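Local coordinates for archease, possible chaperone (Thermotoga maritima, PDB 1J5U), which binds calcium and probably activates the tRNA-splicing ligase RtcB by promoting its guanylylation, at residues Asn30-Leu35 / Glu66-Asp71; Glu54-Met59 / Ile77-Lys82; Leu119-Asp124 / Leu128-Val133. All blocks are in the same frame, centred on the assembly; numbering follows the deposited sequence.

Contact 1 (Asn30-Leu35 / Glu66-Asp71); sequences NSYEEL and EDAFFD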
loop_
_atom_site.group_PDB
_atom_site.type_symbol
_atom_site.label_atom_id
_atom_site.label_comp_id
_atom_site.label_asym_id
_atom_site.label_seq_id
_atom_site.Cartn_x
_atom_site.Cartn_y
_atom_site.Cartn_z
ATOM N N ASN A 30 -9.286 11.419 6.681
ATOM C CA ASN A 30 -10.709 11.644 6.936
ATOM C C ASN A 30 -11.596 10.717 6.111
ATOM O O ASN A 30 -12.815 10.786 6.208
ATOM C CB ASN A 30 -11.089 13.106 6.624
ATOM C CG ASN A 30 -10.404 14.115 7.556
ATOM O OD1 ASN A 30 -9.894 15.150 7.104
ATOM N ND2 ASN A 30 -10.401 13.825 8.860
ATOM N N SER A 31 -11.001 9.847 5.306
ATOM C CA SER A 31 -11.809 8.978 4.450
ATOM C C SER A 31 -11.003 7.789 3.968
ATOM O O SER A 31 -9.784 7.772 4.091
ATOM C CB SER A 31 -12.267 9.758 3.214
ATOM O OG SER A 31 -11.157 9.968 2.351
ATOM N N TYR A 32 -11.712 6.821 3.409
ATOM C CA TYR A 32 -11.130 5.599 2.875
ATOM C C TYR A 32 -10.135 5.931 1.772
ATOM O O TYR A 32 -9.077 5.325 1.679
ATOM C CB TYR A 32 -12.241 4.702 2.325
ATOM C CG TYR A 32 -11.743 3.477 1.598
ATOM C CD1 TYR A 32 -11.275 2.359 2.298
ATOM C CD2 TYR A 32 -11.745 3.433 0.215
ATOM C CE1 TYR A 32 -10.823 1.226 1.624
ATOM C CE2 TYR A 32 -11.300 2.305 -0.467
ATOM C CZ TYR A 32 -10.836 1.207 0.243
ATOM O OH TYR A 32 -10.389 0.106 -0.448
ATOM N N GLU A 33 -10.490 6.897 0.936
ATOM C CA GLU A 33 -9.619 7.310 -0.151
ATOM C C GLU A 33 -8.295 7.863 0.386
ATOM O O GLU A 33 -7.232 7.584 -0.175
ATOM C CB GLU A 33 -10.308 8.376 -1.001
ATOM C CG GLU A 33 -9.476 8.825 -2.174
ATOM C CD GLU A 33 -10.209 9.817 -3.074
ATOM O OE1 GLU A 33 -11.422 10.016 -2.877
ATOM O OE2 GLU A 33 -9.567 10.384 -3.979
ATOM N N GLU A 34 -8.351 8.636 1.470
ATOM C CA GLU A 34 -7.125 9.204 2.031
ATOM C C GLU A 34 -6.249 8.115 2.672
ATOM O O GLU A 34 -5.036 8.254 2.713
ATOM C CB GLU A 34 -7.435 10.313 3.046
ATOM C CG GLU A 34 -8.019 11.560 2.397
ATOM C CD GLU A 34 -8.057 12.755 3.347
ATOM O OE1 GLU A 34 -7.842 12.592 4.571
ATOM O OE2 GLU A 34 -8.317 13.861 2.862
ATOM N N LEU A 35 -6.861 7.049 3.173
ATOM C CA LEU A 35 -6.059 5.962 3.715
ATOM C C LEU A 35 -5.318 5.304 2.559
ATOM O O LEU A 35 -4.171 4.898 2.710
ATOM C CB LEU A 35 -6.922 4.933 4.439
ATOM C CG LEU A 35 -7.633 5.507 5.674
ATOM C CD1 LEU A 35 -8.302 4.383 6.405
ATOM C CD2 LEU A 35 -6.613 6.204 6.605
ATOM N N GLU A 66 -11.811 -3.424 4.926
ATOM C CA GLU A 66 -10.417 -3.841 5.004
ATOM C C GLU A 66 -10.100 -4.768 3.844
ATOM O O GLU A 66 -8.985 -4.748 3.311
ATOM C CB GLU A 66 -10.136 -4.522 6.349
ATOM C CG GLU A 66 -10.162 -3.526 7.529
ATOM C CD GLU A 66 -11.567 -3.301 8.081
ATOM O OE1 GLU A 66 -12.535 -3.838 7.492
ATOM O OE2 GLU A 66 -11.700 -2.591 9.102
ATOM N N ASP A 67 -11.078 -5.577 3.435
ATOM C CA ASP A 67 -10.863 -6.486 2.316
ATOM C C ASP A 67 -10.569 -5.737 1.021
ATOM O O ASP A 67 -9.644 -6.096 0.290
ATOM C CB ASP A 67 -12.080 -7.397 2.079
ATOM C CG ASP A 67 -12.213 -8.497 3.133
ATOM O OD1 ASP A 67 -11.200 -8.856 3.763
ATOM O OD2 ASP A 67 -13.336 -9.004 3.315
ATOM N N ALA A 68 -11.356 -4.709 0.723
ATOM C CA ALA A 68 -11.137 -3.952 -0.510
ATOM C C ALA A 68 -9.791 -3.245 -0.417
ATOM O O ALA A 68 -9.072 -3.154 -1.408
ATOM C CB ALA A 68 -12.257 -2.918 -0.734
ATOM N N PHE A 69 -9.465 -2.742 0.778
ATOM C CA PHE A 69 -8.196 -2.052 0.994
ATOM C C PHE A 69 -7.040 -3.005 0.704
ATOM O O PHE A 69 -6.101 -2.671 -0.022
ATOM C CB PHE A 69 -8.110 -1.534 2.429
ATOM C CG PHE A 69 -6.903 -0.646 2.684
ATOM C CD1 PHE A 69 -5.752 -1.162 3.258
ATOM C CD2 PHE A 69 -6.957 0.722 2.399
ATOM C CE1 PHE A 69 -4.658 -0.321 3.573
ATOM C CE2 PHE A 69 -5.888 1.559 2.701
ATOM C CZ PHE A 69 -4.726 1.033 3.301
ATOM N N PHE A 70 -7.129 -4.194 1.284
ATOM C CA PHE A 70 -6.145 -5.257 1.107
ATOM C C PHE A 70 -5.977 -5.607 -0.373
ATOM O O PHE A 70 -4.853 -5.643 -0.883
ATOM C CB PHE A 70 -6.593 -6.493 1.925
ATOM C CG PHE A 70 -5.704 -7.698 1.779
ATOM C CD1 PHE A 70 -5.864 -8.584 0.698
ATOM C CD2 PHE A 70 -4.709 -7.956 2.720
ATOM C CE1 PHE A 70 -5.040 -9.716 0.558
ATOM C CE2 PHE A 70 -3.870 -9.077 2.601
ATOM C CZ PHE A 70 -4.029 -9.966 1.518
ATOM N N ASP A 71 -7.088 -5.874 -1.070
ATOM C CA ASP A 71 -7.018 -6.191 -2.491
ATOM C C ASP A 71 -6.411 -5.069 -3.318
ATOM O O ASP A 71 -5.662 -5.306 -4.252
ATOM C CB ASP A 71 -8.416 -6.464 -3.068
ATOM C CG ASP A 71 -9.016 -7.740 -2.536
ATOM O OD1 ASP A 71 -8.256 -8.535 -1.966
ATOM O OD2 ASP A 71 -10.233 -7.942 -2.699
#
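Tyr32 OH meets Ala68 CB at 3.6 Å, and this is where 66-71 first touches the other segment; Glu66 and Asp67, which precede it, face away, the carboxylate of Asp67 bonding to Tyr116 OH. Phe69 comes next and carries most of the rest. Tyr32 OH stops 3.2 Å from Phe69 N, but the angle is too poor for a hydrogen bond, so the hydroxyl simply abuts the helix backbone. One side of the tyrosine ring, at Tyr32 CE1, packs 4.0 Å from Phe69 CB and also meets the Phe69 ring at its edge. With CG anti to the backbone N (chi1 173°), the tyrosine ring is carried across to the second helix. Farther along the Phe69 ring, CE2 lies 3.9 Å from Leu35 CB and beside the Leu35 carbonyl, again at the ring edge. Phe70 then points off the other way and stacks on Tyr116. On the first segment, Ser31 N-caps helix 32-47 by taking Glu34 N on its OG at 3.2 Å. No hydrogen bond joins 30-35 to 66-71: the two helix starts are held by van der Waals contact, with the edge of the Phe69 ring, the tyrosine ring and the alanine methyl doing the work in a buried setting.

Contact 2 (Glu54-Met59 / Ile77-Lys82); sequences EEKEKM and ILEISK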
loop_
_atom_site.group_PDB
_atom_site.type_symbol
_atom_site.label_atom_id
_atom_site.label_comp_id
_atom_site.label_asym_id
_atom_site.label_seq_id
_atom_site.Cartn_x
_atom_site.Cartn_y
_atom_site.Cartn_z
ATOM N N GLU A 54 5.564 8.465 -18.119
ATOM C CA GLU A 54 4.529 7.650 -18.746
ATOM C C GLU A 54 3.492 7.201 -17.722
ATOM O O GLU A 54 3.835 6.781 -16.610
ATOM C CB GLU A 54 5.164 6.444 -19.445
ATOM C CG GLU A 54 4.184 5.501 -20.085
ATOM C CD GLU A 54 4.850 4.333 -20.790
ATOM O OE1 GLU A 54 5.929 3.888 -20.338
ATOM O OE2 GLU A 54 4.281 3.842 -21.785
ATOM N N GLU A 55 2.220 7.308 -18.097
ATOM C CA GLU A 55 1.130 6.947 -17.199
ATOM C C GLU A 55 0.279 5.781 -17.673
ATOM O O GLU A 55 0.304 5.387 -18.843
ATOM C CB GLU A 55 0.242 8.167 -16.955
ATOM C CG GLU A 55 0.905 9.262 -16.149
ATOM C CD GLU A 55 0.078 10.534 -16.109
ATOM O OE1 GLU A 55 -1.142 10.457 -16.338
ATOM O OE2 GLU A 55 0.640 11.612 -15.834
ATOM N N LYS A 56 -0.494 5.245 -16.742
ATOM C CA LYS A 56 -1.368 4.109 -16.989
ATOM C C LYS A 56 -2.440 4.186 -15.896
ATOM O O LYS A 56 -2.145 4.621 -14.773
ATOM C CB LYS A 56 -0.534 2.835 -16.868
ATOM C CG LYS A 56 -1.274 1.573 -16.585
ATOM C CD LYS A 56 -0.313 0.395 -16.591
ATOM C CE LYS A 56 -0.704 -0.623 -15.536
ATOM N NZ LYS A 56 -0.232 -1.990 -15.878
ATOM N N GLU A 57 -3.670 3.781 -16.196
ATOM C CA GLU A 57 -4.702 3.857 -15.174
ATOM C C GLU A 57 -5.556 2.596 -15.027
ATOM O O GLU A 57 -5.802 1.871 -15.992
ATOM C CB GLU A 57 -5.601 5.078 -15.442
ATOM C CG GLU A 57 -4.839 6.375 -15.594
ATOM C CD GLU A 57 -5.721 7.560 -15.941
ATOM O OE1 GLU A 57 -6.586 7.467 -16.844
ATOM O OE2 GLU A 57 -5.522 8.609 -15.319
ATOM N N LYS A 58 -6.021 2.353 -13.801
ATOM C CA LYS A 58 -6.868 1.208 -13.496
ATOM C C LYS A 58 -7.949 1.673 -12.539
ATOM O O LYS A 58 -7.781 2.687 -11.848
ATOM C CB LYS A 58 -6.064 0.081 -12.834
ATOM C CG LYS A 58 -4.941 -0.450 -13.693
ATOM C CD LYS A 58 -4.139 -1.519 -12.960
ATOM C CE LYS A 58 -4.941 -2.804 -12.797
ATOM N NZ LYS A 58 -4.093 -3.901 -12.180
HETATM N N MSE A 59 -9.051 0.929 -12.511
HETATM C CA MSE A 59 -10.181 1.226 -11.647
HETATM C C MSE A 59 -10.218 0.240 -10.475
HETATM O O MSE A 59 -9.888 -0.940 -10.623
HETATM C CB MSE A 59 -11.516 1.078 -12.395
HETATM C CG MSE A 59 -11.736 1.992 -13.582
HETATM SE SE MSE A 59 -11.737 3.892 -13.187
HETATM C CE MSE A 59 -12.733 3.860 -11.632
ATOM N N ILE A 77 1.057 -3.381 -5.433
ATOM C CA ILE A 77 2.356 -4.033 -5.255
ATOM C C ILE A 77 2.645 -4.920 -6.490
ATOM O O ILE A 77 3.778 -5.012 -6.940
ATOM C CB ILE A 77 2.361 -4.870 -3.955
ATOM C CG1 ILE A 77 2.438 -3.904 -2.750
ATOM C CG2 ILE A 77 3.541 -5.869 -3.960
ATOM C CD1 ILE A 77 1.954 -4.482 -1.406
ATOM N N LEU A 78 1.610 -5.545 -7.038
ATOM C CA LEU A 78 1.765 -6.386 -8.228
ATOM C C LEU A 78 2.175 -5.457 -9.364
ATOM O O LEU A 78 3.121 -5.744 -10.096
ATOM C CB LEU A 78 0.451 -7.108 -8.575
ATOM C CG LEU A 78 0.409 -7.968 -9.860
ATOM C CD1 LEU A 78 1.504 -9.070 -9.836
ATOM C CD2 LEU A 78 -0.969 -8.606 -9.981
ATOM N N GLU A 79 1.482 -4.328 -9.499
ATOM C CA GLU A 79 1.824 -3.374 -10.547
ATOM C C GLU A 79 3.248 -2.872 -10.376
ATOM O O GLU A 79 3.982 -2.662 -11.374
ATOM C CB GLU A 79 0.847 -2.184 -10.547
ATOM C CG GLU A 79 -0.520 -2.514 -11.154
ATOM C CD GLU A 79 -0.414 -2.890 -12.626
ATOM O OE1 GLU A 79 0.496 -2.362 -13.305
ATOM O OE2 GLU A 79 -1.245 -3.699 -13.094
ATOM N N ILE A 80 3.652 -2.645 -9.124
ATOM C CA ILE A 80 5.009 -2.167 -8.887
ATOM C C ILE A 80 6.001 -3.226 -9.419
ATOM O O ILE A 80 7.002 -2.875 -10.041
ATOM C CB ILE A 80 5.267 -1.876 -7.380
ATOM C CG1 ILE A 80 4.633 -0.524 -7.000
ATOM C CG2 ILE A 80 6.801 -1.820 -7.089
ATOM C CD1 ILE A 80 4.692 -0.207 -5.515
ATOM N N SER A 81 5.721 -4.507 -9.196
ATOM C CA SER A 81 6.621 -5.554 -9.706
ATOM C C SER A 81 6.630 -5.551 -11.234
ATOM O O SER A 81 7.528 -6.113 -11.854
ATOM C CB SER A 81 6.226 -6.954 -9.187
ATOM O OG SER A 81 5.064 -7.484 -9.810
ATOM N N LYS A 82 5.639 -4.905 -11.846
ATOM C CA LYS A 82 5.571 -4.836 -13.303
ATOM C C LYS A 82 6.157 -3.530 -13.798
ATOM O O LYS A 82 6.110 -3.227 -14.988
ATOM C CB LYS A 82 4.116 -4.964 -13.785
ATOM C CG LYS A 82 3.513 -6.337 -13.535
ATOM C CD LYS A 82 2.084 -6.434 -14.041
ATOM C CE LYS A 82 1.526 -7.837 -13.827
ATOM N NZ LYS A 82 0.112 -7.946 -14.314
#
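Glu79 reaches from helix 66-81 toward strand 54-61 and is met by two lysines of that strand, one to each carboxylate oxygen. The tight part is here. Lys56 NZ donates to Glu79 OE1 at 2.7 Å, arriving on the syn side and 29° out of the carboxylate plane, and its CE comes close behind. Lys58 NZ takes Glu79 OE2 at 3.0 Å, on the anti side and 27° out of the plane. The two ammonium groups thus fix the rotation of the carboxylate between them. Glu79 gets there by folding at chi2 (-63°), while Lys58, approaching from the opposite direction, bends at chi3 and lays its CD 3.6 Å from Glu79 OE2. Being two residues apart on an extended strand, the lysines leave the same face of it, which is why one acid can serve both. Each has a further partner: the stronger one of Lys58 NZ is Asp75, one turn earlier on the helix, so Glu79 shares this ammonium, and Lys56 makes a cation-pi contact with Trp84. The buried Glu79 also packs on Trp84, and with positive charge at both oxygens it is probably held ionised.

Away from this cluster the contact is loose. Lys82 extends past it, its NZ 6.2 Å from Lys56 NZ, a like charge kept at a distance, and Glu55 and Glu57 project from the strand's other face, where Glu57 bonds to Thr99. What results is a salt-bridge network joining a helix to a strand of the antiparallel sheet that it packs against.

Contact 3 (Leu119-Asp124 / Leu128-Val133); sequences LKFERD and LKTKVV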
loop_
_atom_site.group_PDB
_atom_site.type_symbol
_atom_site.label_atom_id
_atom_site.label_comp_id
_atom_site.label_asym_id
_atom_site.label_seq_id
_atom_site.Cartn_x
_atom_site.Cartn_y
_atom_site.Cartn_z
ATOM N N LEU A 119 -4.923 -5.033 10.554
ATOM C CA LEU A 119 -5.685 -4.206 9.608
ATOM C C LEU A 119 -7.114 -4.104 10.133
ATOM O O LEU A 119 -7.846 -5.091 10.119
ATOM C CB LEU A 119 -5.688 -4.860 8.220
ATOM C CG LEU A 119 -6.261 -4.023 7.070
ATOM C CD1 LEU A 119 -5.597 -2.619 7.069
ATOM C CD2 LEU A 119 -6.015 -4.746 5.740
ATOM N N LYS A 120 -7.498 -2.925 10.621
ATOM C CA LYS A 120 -8.836 -2.687 11.174
ATOM C C LYS A 120 -9.108 -1.182 11.208
ATOM O O LYS A 120 -8.449 -0.447 11.951
ATOM C CB LYS A 120 -8.929 -3.238 12.611
ATOM C CG LYS A 120 -10.263 -3.020 13.318
ATOM C CD LYS A 120 -10.109 -3.314 14.823
ATOM C CE LYS A 120 -11.449 -3.397 15.578
ATOM N NZ LYS A 120 -12.191 -2.091 15.649
ATOM N N PHE A 121 -10.065 -0.720 10.403
ATOM C CA PHE A 121 -10.379 0.700 10.370
ATOM C C PHE A 121 -11.062 1.123 11.674
ATOM O O PHE A 121 -11.977 0.446 12.159
ATOM C CB PHE A 121 -11.301 1.033 9.185
ATOM C CG PHE A 121 -10.708 0.709 7.828
ATOM C CD1 PHE A 121 -9.356 0.910 7.571
ATOM C CD2 PHE A 121 -11.519 0.259 6.793
ATOM C CE1 PHE A 121 -8.828 0.671 6.306
ATOM C CE2 PHE A 121 -10.992 0.022 5.529
ATOM C CZ PHE A 121 -9.655 0.225 5.286
ATOM N N GLU A 122 -10.607 2.231 12.246
ATOM C CA GLU A 122 -11.198 2.740 13.477
ATOM C C GLU A 122 -11.547 4.191 13.244
ATOM O O GLU A 122 -10.730 4.941 12.698
ATOM C CB GLU A 122 -10.215 2.674 14.652
ATOM C CG GLU A 122 -9.657 1.307 14.959
ATOM C CD GLU A 122 -8.790 1.311 16.212
ATOM O OE1 GLU A 122 -8.115 2.340 16.471
ATOM O OE2 GLU A 122 -8.772 0.285 16.929
ATOM N N ARG A 123 -12.746 4.577 13.680
ATOM C CA ARG A 123 -13.241 5.947 13.557
ATOM C C ARG A 123 -13.109 6.684 14.884
ATOM O O ARG A 123 -13.461 6.143 15.938
ATOM C CB ARG A 123 -14.716 5.967 13.172
ATOM C CG ARG A 123 -15.028 5.672 11.750
ATOM C CD ARG A 123 -16.549 5.799 11.554
ATOM N NE ARG A 123 -17.055 7.063 12.098
ATOM C CZ ARG A 123 -18.334 7.306 12.386
ATOM N NH1 ARG A 123 -19.257 6.377 12.183
ATOM N NH2 ARG A 123 -18.692 8.479 12.897
ATOM N N ASP A 124 -12.629 7.924 14.811
ATOM C CA ASP A 124 -12.427 8.770 15.981
ATOM C C ASP A 124 -12.768 10.181 15.523
ATOM O O ASP A 124 -11.912 10.898 15.009
ATOM C CB ASP A 124 -10.962 8.707 16.423
ATOM C CG ASP A 124 -10.703 9.461 17.714
ATOM O OD1 ASP A 124 -11.493 10.376 18.052
ATOM O OD2 ASP A 124 -9.692 9.146 18.383
ATOM N N LEU A 128 -10.347 8.591 10.413
ATOM C CA LEU A 128 -10.436 7.178 10.116
ATOM C C LEU A 128 -8.978 6.726 10.170
ATOM O O LEU A 128 -8.121 7.338 9.539
ATOM C CB LEU A 128 -11.007 6.966 8.711
ATOM C CG LEU A 128 -11.354 5.514 8.392
ATOM C CD1 LEU A 128 -12.442 5.028 9.369
ATOM C CD2 LEU A 128 -11.850 5.406 6.935
ATOM N N LYS A 129 -8.682 5.674 10.919
ATOM C CA LYS A 129 -7.308 5.216 11.022
ATOM C C LYS A 129 -7.161 3.708 11.172
ATOM O O LYS A 129 -8.123 3.001 11.468
ATOM C CB LYS A 129 -6.610 5.896 12.204
ATOM C CG LYS A 129 -7.200 5.544 13.562
ATOM C CD LYS A 129 -6.516 6.312 14.704
ATOM C CE LYS A 129 -7.180 5.988 16.048
ATOM N NZ LYS A 129 -6.852 6.983 17.118
ATOM N N THR A 130 -5.946 3.229 10.934
ATOM C CA THR A 130 -5.622 1.815 11.093
ATOM C C THR A 130 -4.134 1.605 11.002
ATOM O O THR A 130 -3.402 2.452 10.482
ATOM C CB THR A 130 -6.265 0.919 10.006
ATOM O OG1 THR A 130 -5.973 -0.453 10.294
ATOM C CG2 THR A 130 -5.702 1.240 8.613
ATOM N N LYS A 131 -3.680 0.484 11.549
ATOM C CA LYS A 131 -2.292 0.125 11.405
ATOM C C LYS A 131 -2.275 -0.627 10.065
ATOM O O LYS A 131 -3.301 -1.148 9.631
ATOM C CB LYS A 131 -1.848 -0.818 12.536
ATOM C CG LYS A 131 -0.895 -0.172 13.561
ATOM C CD LYS A 131 -0.572 -1.127 14.700
ATOM C CE LYS A 131 0.500 -0.566 15.615
ATOM N NZ LYS A 131 0.189 0.838 15.997
ATOM N N VAL A 132 -1.127 -0.640 9.398
ATOM C CA VAL A 132 -0.953 -1.399 8.174
ATOM C C VAL A 132 0.387 -2.080 8.372
ATOM O O VAL A 132 1.403 -1.426 8.703
ATOM C CB VAL A 132 -0.919 -0.532 6.878
ATOM C CG1 VAL A 132 -2.354 -0.114 6.508
ATOM C CG2 VAL A 132 -0.022 0.695 7.063
ATOM N N VAL A 133 0.384 -3.391 8.186
ATOM C CA VAL A 133 1.594 -4.184 8.377
ATOM C C VAL A 133 1.975 -4.865 7.079
ATOM O O VAL A 133 1.156 -5.577 6.462
ATOM C CB VAL A 133 1.369 -5.235 9.487
ATOM C CG1 VAL A 133 2.578 -6.198 9.578
ATOM C CG2 VAL A 133 1.144 -4.522 10.816
HETATM O O HOH W 1 -6.031 -0.541 13.510
#
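The Phe121 ring offers its edge to Thr130: the methyl CG2 of Thr130 sits in the ring plane, 3.8 Å from Phe121 CD1. The ring also packs on Tyr32 and Leu35 of helix 32-47, and Phe121 CB touches Leu128 CD1. That same leucine methyl lies 3.6 Å from Arg123 CG, touching the arginine chain there. Leu119 CD1 reaches Val132 CG1 on the side facing the helices.

Thr130 also does polar work. Its OG1, set anti to its own backbone N (chi1 -176°), accepts Lys120 N at 2.9 Å with an N-H...O angle of 164° and donates to Lys131 O at 2.8 Å. A valine in its place would probably leave Lys120 N without this acceptor and let the irregular segment around Lys120 drift from its neighbour. A water helps here too, bridging Lys120 O and Lys131 N.

Regular pairing resumes at Glu122 and Lys129, whose backbones exchange two hydrogen bonds, Glu122 N to Lys129 O at 2.7 Å and the return from Lys129 N. On the face that carries Glu122 and Lys129 the two side chains cross, Glu122 OE1 coming 3.8 Å from Lys129 CE, and Lys129 NZ makes a long salt bridge to Asp124 OD2, 3.8 Å apart. This is an antiparallel beta hairpin whose first strand is interrupted around Lys120, with a threonine hydroxyl standing in for a backbone carbonyl.

Contacts 1 and 3 are neighbours, their centres 9 Å apart, and they touch: Glu66 OE2 takes a hydrogen bond from Phe121 N at 2.8 Å, while Phe69 CB packs on Phe121 CZ at 3.7 Å. The hairpin of contact 3 thus lies against the starts of the helices joined in contact 1. Contact 2 sits at the far end of helix 66-81, about 18 Å from contact 1 and 25 Å from contact 3 between centres, where the helix meets the other sheet. The calcium site, formed by His19, Asp22, Asp135 and Thr136, is closest in sequence to contact 3, with the side chains of Val132 and Asp135 about 11 Å apart.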